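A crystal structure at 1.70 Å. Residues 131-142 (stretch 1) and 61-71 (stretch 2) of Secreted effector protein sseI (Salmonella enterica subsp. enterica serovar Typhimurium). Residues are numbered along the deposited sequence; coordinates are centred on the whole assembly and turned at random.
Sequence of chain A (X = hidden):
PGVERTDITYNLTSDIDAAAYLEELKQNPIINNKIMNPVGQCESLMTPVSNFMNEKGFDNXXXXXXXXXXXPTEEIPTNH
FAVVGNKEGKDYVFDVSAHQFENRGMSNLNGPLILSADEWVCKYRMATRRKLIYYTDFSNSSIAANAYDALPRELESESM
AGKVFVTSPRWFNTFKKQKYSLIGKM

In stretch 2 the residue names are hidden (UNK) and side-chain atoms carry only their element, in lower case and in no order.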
# COMPACT_ATOMS: atom_id res chain seq x y z
N LYS A 131 -7.28 -9.30 9.95
CA LYS A 131 -7.56 -7.88 9.78
C LYS A 131 -8.31 -7.64 8.46
O LYS A 131 -8.16 -8.40 7.49
CB LYS A 131 -6.27 -7.06 9.79
CG LYS A 131 -5.44 -7.11 11.10
CD LYS A 131 -4.02 -6.55 10.87
CE LYS A 131 -3.07 -6.73 12.08
NZ LYS A 131 -3.27 -5.70 13.07
N LEU A 132 -9.12 -6.60 8.47
CA LEU A 132 -9.86 -6.15 7.33
C LEU A 132 -9.03 -5.13 6.62
O LEU A 132 -8.65 -4.09 7.20
CB LEU A 132 -11.16 -5.50 7.75
CG LEU A 132 -11.97 -4.77 6.66
CD1 LEU A 132 -12.48 -5.71 5.54
CD2 LEU A 132 -13.16 -3.99 7.27
N ILE A 133 -8.78 -5.42 5.36
CA ILE A 133 -7.96 -4.54 4.53
C ILE A 133 -8.70 -4.19 3.25
O ILE A 133 -9.15 -5.09 2.53
CB ILE A 133 -6.61 -5.17 4.20
CG1 ILE A 133 -5.89 -5.64 5.49
CG2 ILE A 133 -5.76 -4.17 3.36
CD1 ILE A 133 -4.49 -6.19 5.26
N TYR A 134 -8.82 -2.90 2.98
CA TYR A 134 -9.38 -2.41 1.70
C TYR A 134 -8.67 -1.13 1.25
O TYR A 134 -8.04 -0.45 2.05
CB TYR A 134 -10.90 -2.24 1.83
CG TYR A 134 -11.40 -1.24 2.80
CD1 TYR A 134 -11.28 0.16 2.56
CD2 TYR A 134 -11.98 -1.65 3.98
CE1 TYR A 134 -11.78 1.05 3.47
CE2 TYR A 134 -12.50 -0.76 4.88
CZ TYR A 134 -12.38 0.57 4.64
OH TYR A 134 -12.87 1.43 5.57
N TYR A 135 -8.88 -0.80 -0.01
CA TYR A 135 -8.23 0.32 -0.65
C TYR A 135 -9.08 0.98 -1.72
O TYR A 135 -10.11 0.43 -2.22
CB TYR A 135 -6.88 -0.14 -1.19
CG TYR A 135 -6.96 -1.01 -2.45
CD1 TYR A 135 -7.13 -0.41 -3.70
CD2 TYR A 135 -6.82 -2.40 -2.39
CE1 TYR A 135 -7.16 -1.16 -4.84
CE2 TYR A 135 -6.90 -3.17 -3.52
CZ TYR A 135 -7.04 -2.56 -4.74
OH TYR A 135 -7.08 -3.40 -5.85
N THR A 136 -8.59 2.16 -2.14
CA THR A 136 -9.12 2.83 -3.27
C THR A 136 -7.91 3.47 -4.00
O THR A 136 -7.00 3.93 -3.33
CB THR A 136 -10.12 3.97 -2.88
OG1 THR A 136 -11.15 3.47 -2.04
CG2 THR A 136 -10.69 4.71 -4.14
N ASP A 137 -7.88 3.39 -5.33
CA ASP A 137 -6.91 4.11 -6.16
C ASP A 137 -7.41 5.48 -6.59
O ASP A 137 -8.58 5.66 -7.00
CB ASP A 137 -6.52 3.26 -7.39
CG ASP A 137 -5.79 1.99 -7.04
OD1 ASP A 137 -5.15 1.92 -6.00
OD2 ASP A 137 -5.86 1.02 -7.84
N PHE A 138 -6.49 6.45 -6.58
CA PHE A 138 -6.78 7.85 -6.87
C PHE A 138 -5.78 8.38 -7.87
O PHE A 138 -4.64 7.90 -7.95
CB PHE A 138 -6.68 8.69 -5.58
CG PHE A 138 -7.62 8.28 -4.53
CD1 PHE A 138 -8.86 8.88 -4.45
CD2 PHE A 138 -7.27 7.35 -3.54
CE1 PHE A 138 -9.76 8.52 -3.46
CE2 PHE A 138 -8.20 7.05 -2.52
CZ PHE A 138 -9.40 7.60 -2.51
N SER A 139 -6.17 9.40 -8.61
CA SER A 139 -5.26 10.01 -9.57
C SER A 139 -4.34 11.01 -8.88
O SER A 139 -3.32 11.40 -9.44
CB SER A 139 -6.06 10.67 -10.70
OG SER A 139 -6.72 11.79 -10.13
N ASN A 140 -4.66 11.44 -7.66
CA ASN A 140 -3.93 12.52 -7.00
C ASN A 140 -3.55 12.10 -5.58
O ASN A 140 -4.39 11.53 -4.88
CB ASN A 140 -4.81 13.79 -7.01
CG ASN A 140 -4.18 14.94 -6.26
OD1 ASN A 140 -4.19 14.97 -5.03
ND2 ASN A 140 -3.62 15.90 -7.01
N SER A 141 -2.28 12.34 -5.19
CA SER A 141 -1.78 11.84 -3.93
C SER A 141 -2.41 12.57 -2.72
O SER A 141 -2.61 11.97 -1.65
CB SER A 141 -0.28 11.91 -3.84
OG SER A 141 0.18 13.25 -3.82
N SER A 142 -2.73 13.84 -2.87
CA SER A 142 -3.35 14.55 -1.76
C SER A 142 -4.83 14.11 -1.57
O SER A 142 -5.32 14.05 -0.45
CB SER A 142 -3.21 16.06 -1.92
OG SER A 142 -4.02 16.52 -2.95
N UNK A 61 -0.35 6.21 -13.54
CA UNK A 61 0.09 6.16 -12.15
C UNK A 61 -1.10 6.53 -11.26
O UNK A 61 -1.80 7.51 -11.50
c UNK A 61 3.16 5.63 -12.52
c UNK A 61 2.44 6.81 -12.83
c UNK A 61 1.26 7.11 -11.87
c UNK A 61 1.62 7.07 -10.37
N UNK A 62 -1.35 5.69 -10.26
CA UNK A 62 -2.38 5.92 -9.29
C UNK A 62 -1.77 5.81 -7.90
O UNK A 62 -0.76 5.10 -7.72
n UNK A 62 -2.28 1.57 -12.99
n UNK A 62 -3.53 3.17 -11.95
c UNK A 62 -4.38 5.06 -10.62
c UNK A 62 -4.69 3.71 -11.23
c UNK A 62 -3.49 4.89 -9.43
n UNK A 62 -4.27 0.95 -12.02
c UNK A 62 -3.36 1.90 -12.31
N UNK A 63 -2.48 6.43 -6.94
CA UNK A 63 -2.10 6.49 -5.56
C UNK A 63 -3.11 5.66 -4.80
O UNK A 63 -4.28 5.95 -4.83
c UNK A 63 -1.05 8.74 -5.88
c UNK A 63 1.24 9.37 -6.33
c UNK A 63 0.32 8.64 -5.62
c UNK A 63 -2.06 7.93 -5.10
c UNK A 63 0.80 10.15 -7.41
c UNK A 63 -0.51 10.20 -7.74
o UNK A 63 1.66 10.87 -8.22
c UNK A 63 -1.46 9.52 -6.96
N UNK A 64 -2.61 4.62 -4.14
CA UNK A 64 -3.42 3.66 -3.46
C UNK A 64 -3.51 3.97 -1.98
O UNK A 64 -2.51 3.84 -1.26
c UNK A 64 -3.78 1.12 -3.11
c UNK A 64 -3.47 -0.25 -3.72
n UNK A 64 -3.43 -2.52 -5.42
n UNK A 64 -3.87 -0.30 -5.13
c UNK A 64 -2.87 2.22 -3.71
c UNK A 64 -3.90 -1.39 -5.89
n UNK A 64 -4.34 -1.35 -7.15
N UNK A 65 -4.70 4.36 -1.52
CA UNK A 65 -4.99 4.61 -0.11
C UNK A 65 -5.59 3.36 0.50
O UNK A 65 -6.49 2.74 -0.12
N UNK A 66 -5.07 2.94 1.63
CA UNK A 66 -5.42 1.69 2.26
C UNK A 66 -5.83 1.88 3.75
O UNK A 66 -5.21 2.71 4.50
c UNK A 66 -4.42 -0.69 2.93
c UNK A 66 -2.19 0.34 0.70
c UNK A 66 -4.20 0.70 2.20
c UNK A 66 -3.70 0.55 0.77
N UNK A 67 -6.87 1.16 4.17
CA UNK A 67 -7.12 1.01 5.60
C UNK A 67 -6.96 -0.45 6.04
O UNK A 67 -7.31 -1.38 5.29
c UNK A 67 -9.13 5.75 6.42
c UNK A 67 -9.95 3.54 5.82
c UNK A 67 -7.69 3.85 6.65
c UNK A 67 -8.70 2.97 6.12
c UNK A 67 -10.15 4.95 5.90
c UNK A 67 -8.50 1.46 6.02
c UNK A 67 -7.92 5.21 6.76
N UNK A 68 -6.48 -0.60 7.28
CA UNK A 68 -6.34 -1.89 7.95
C UNK A 68 -7.09 -1.77 9.27
O UNK A 68 -6.76 -0.91 10.11
c UNK A 68 -4.79 -3.57 9.00
c UNK A 68 -4.86 -2.25 8.21
c UNK A 68 -4.10 -2.35 6.88
c UNK A 68 -2.57 -2.10 7.00
N UNK A 69 -8.15 -2.56 9.41
CA UNK A 69 -9.02 -2.49 10.57
C UNK A 69 -8.83 -3.78 11.32
O UNK A 69 -8.92 -4.85 10.74
c UNK A 69 -10.49 -2.43 10.18
c UNK A 69 -12.43 1.42 11.98
n UNK A 69 -11.61 0.40 8.09
c UNK A 69 -11.81 0.21 11.65
c UNK A 69 -12.78 2.36 11.00
c UNK A 69 -10.99 -1.15 9.59
c UNK A 69 -11.94 0.92 9.32
c UNK A 69 -11.04 -0.83 8.28
c UNK A 69 -12.57 2.12 9.66
c UNK A 69 -11.60 -0.07 10.29
N UNK A 70 -8.59 -3.66 12.63
CA UNK A 70 -8.44 -4.81 13.53
C UNK A 70 -9.76 -5.26 14.12
O UNK A 70 -9.99 -6.45 14.36
c UNK A 70 -6.10 -4.24 14.27
c UNK A 70 -7.53 -4.44 14.69
o UNK A 70 -5.63 -4.97 13.39
o UNK A 70 -5.42 -3.37 14.87
N UNK A 71 -10.65 -4.30 14.39
CA UNK A 71 -11.95 -4.59 15.02
C UNK A 71 -12.98 -3.49 14.69
O UNK A 71 -12.58 -2.38 14.38
c UNK A 71 -10.69 -2.35 19.40
c UNK A 71 -11.00 -3.69 18.72
c UNK A 71 -11.14 -3.52 17.21
n UNK A 71 -10.41 -2.43 20.87
c UNK A 71 -11.77 -4.71 16.54
O HOH W 1 -1.72 10.12 -11.33
O HOH W 2 -6.57 0.95 -10.32
O HOH W 3 2.21 13.35 -6.53
O HOH W 4 -4.34 -4.80 -6.73

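Position 61 carries four carbons, forked at the first with one arm two carbons long, and its end leads away from stretch 1: I61. I61 O accepts a hydrogen bond from water 1 (2.6 Å), which also donates to S139 O (2.8 Å).

Position 62 has three carbons, a nitrogen, then a carbon bearing two more nitrogens. Its end leads away from the partner strand, yet a water links it to D137: R62. Water 2 accepts from R62 NH1 (2.9 Å) and donates to D137 OD2 (2.6 Å).

At position 63 one carbon leads to a six-carbon ring bearing an oxygen, with S141 over its face and S139 O at its edge: Y63. S141 CB lies 3.8 Å from the Y63 ring centroid, and S139 O lies 3.5 Å from Y63 CE2.

Position 64 has three carbons, a nitrogen and a carbon with two nitrogens; this end meets the D137 carboxylate and lies flat on the Y135 ring: R64. R64 NE donates to D137 OD1 (2.7 Å) and R64 NH2 to D137 OD2 (2.9 Å), a two-pronged salt bridge, while R64 CZ sits 3.9 Å from the Y135 ring centroid.

Position 65 has no side-chain atoms, and its backbone pairs with T136: G65. An ideal CB would sit 3.7 Å from F138 CE2.

Position 66, four carbons forked at the first, sets its short arm against I133: I66. I66 CG2 meets I133 CG2 at 3.8 Å.

Position 67 holds one carbon and an all-carbon six-membered ring, its edge facing the Y134 hydroxyl: F67. F67 CD2 lies 3.6 Å from Y134 OH.

Position 68, another four-carbon fork, touches I133 and K131: I68. I68 CG1 is 4.0 Å from I133 CG1, and I68 CG2 3.6 Å from K131 CD.

Position 69 has one carbon and fused five- and six-membered rings with a single nitrogen, which meets Y134 OH: W69. W69 NE1 donates to Y134 OH (3.0 Å), while W69 CD1 touches L132 CD2 (3.9 Å).

Position 70, two carbons with two oxygens on the second, reaches the K131 amine: D70. D70 OD1 and K131 NZ form a very short salt bridge (2.5 Å).

Position 71, four carbons in a row ending in nitrogen, points away without contact: K71.

The contact is an antiparallel ladder. Eight backbone hydrogen bonds join L132 with W69, Y134 with F67, T136 with G65 and F138 with Y63; their side chains share one face, where G65 leaves a gap. The other face carries I133, I66, I68, Y135, R64 and D137. Side chains add apolar packing and charge pairing.

Stretch 2, residues 61-71: IRYRGIFIWDK
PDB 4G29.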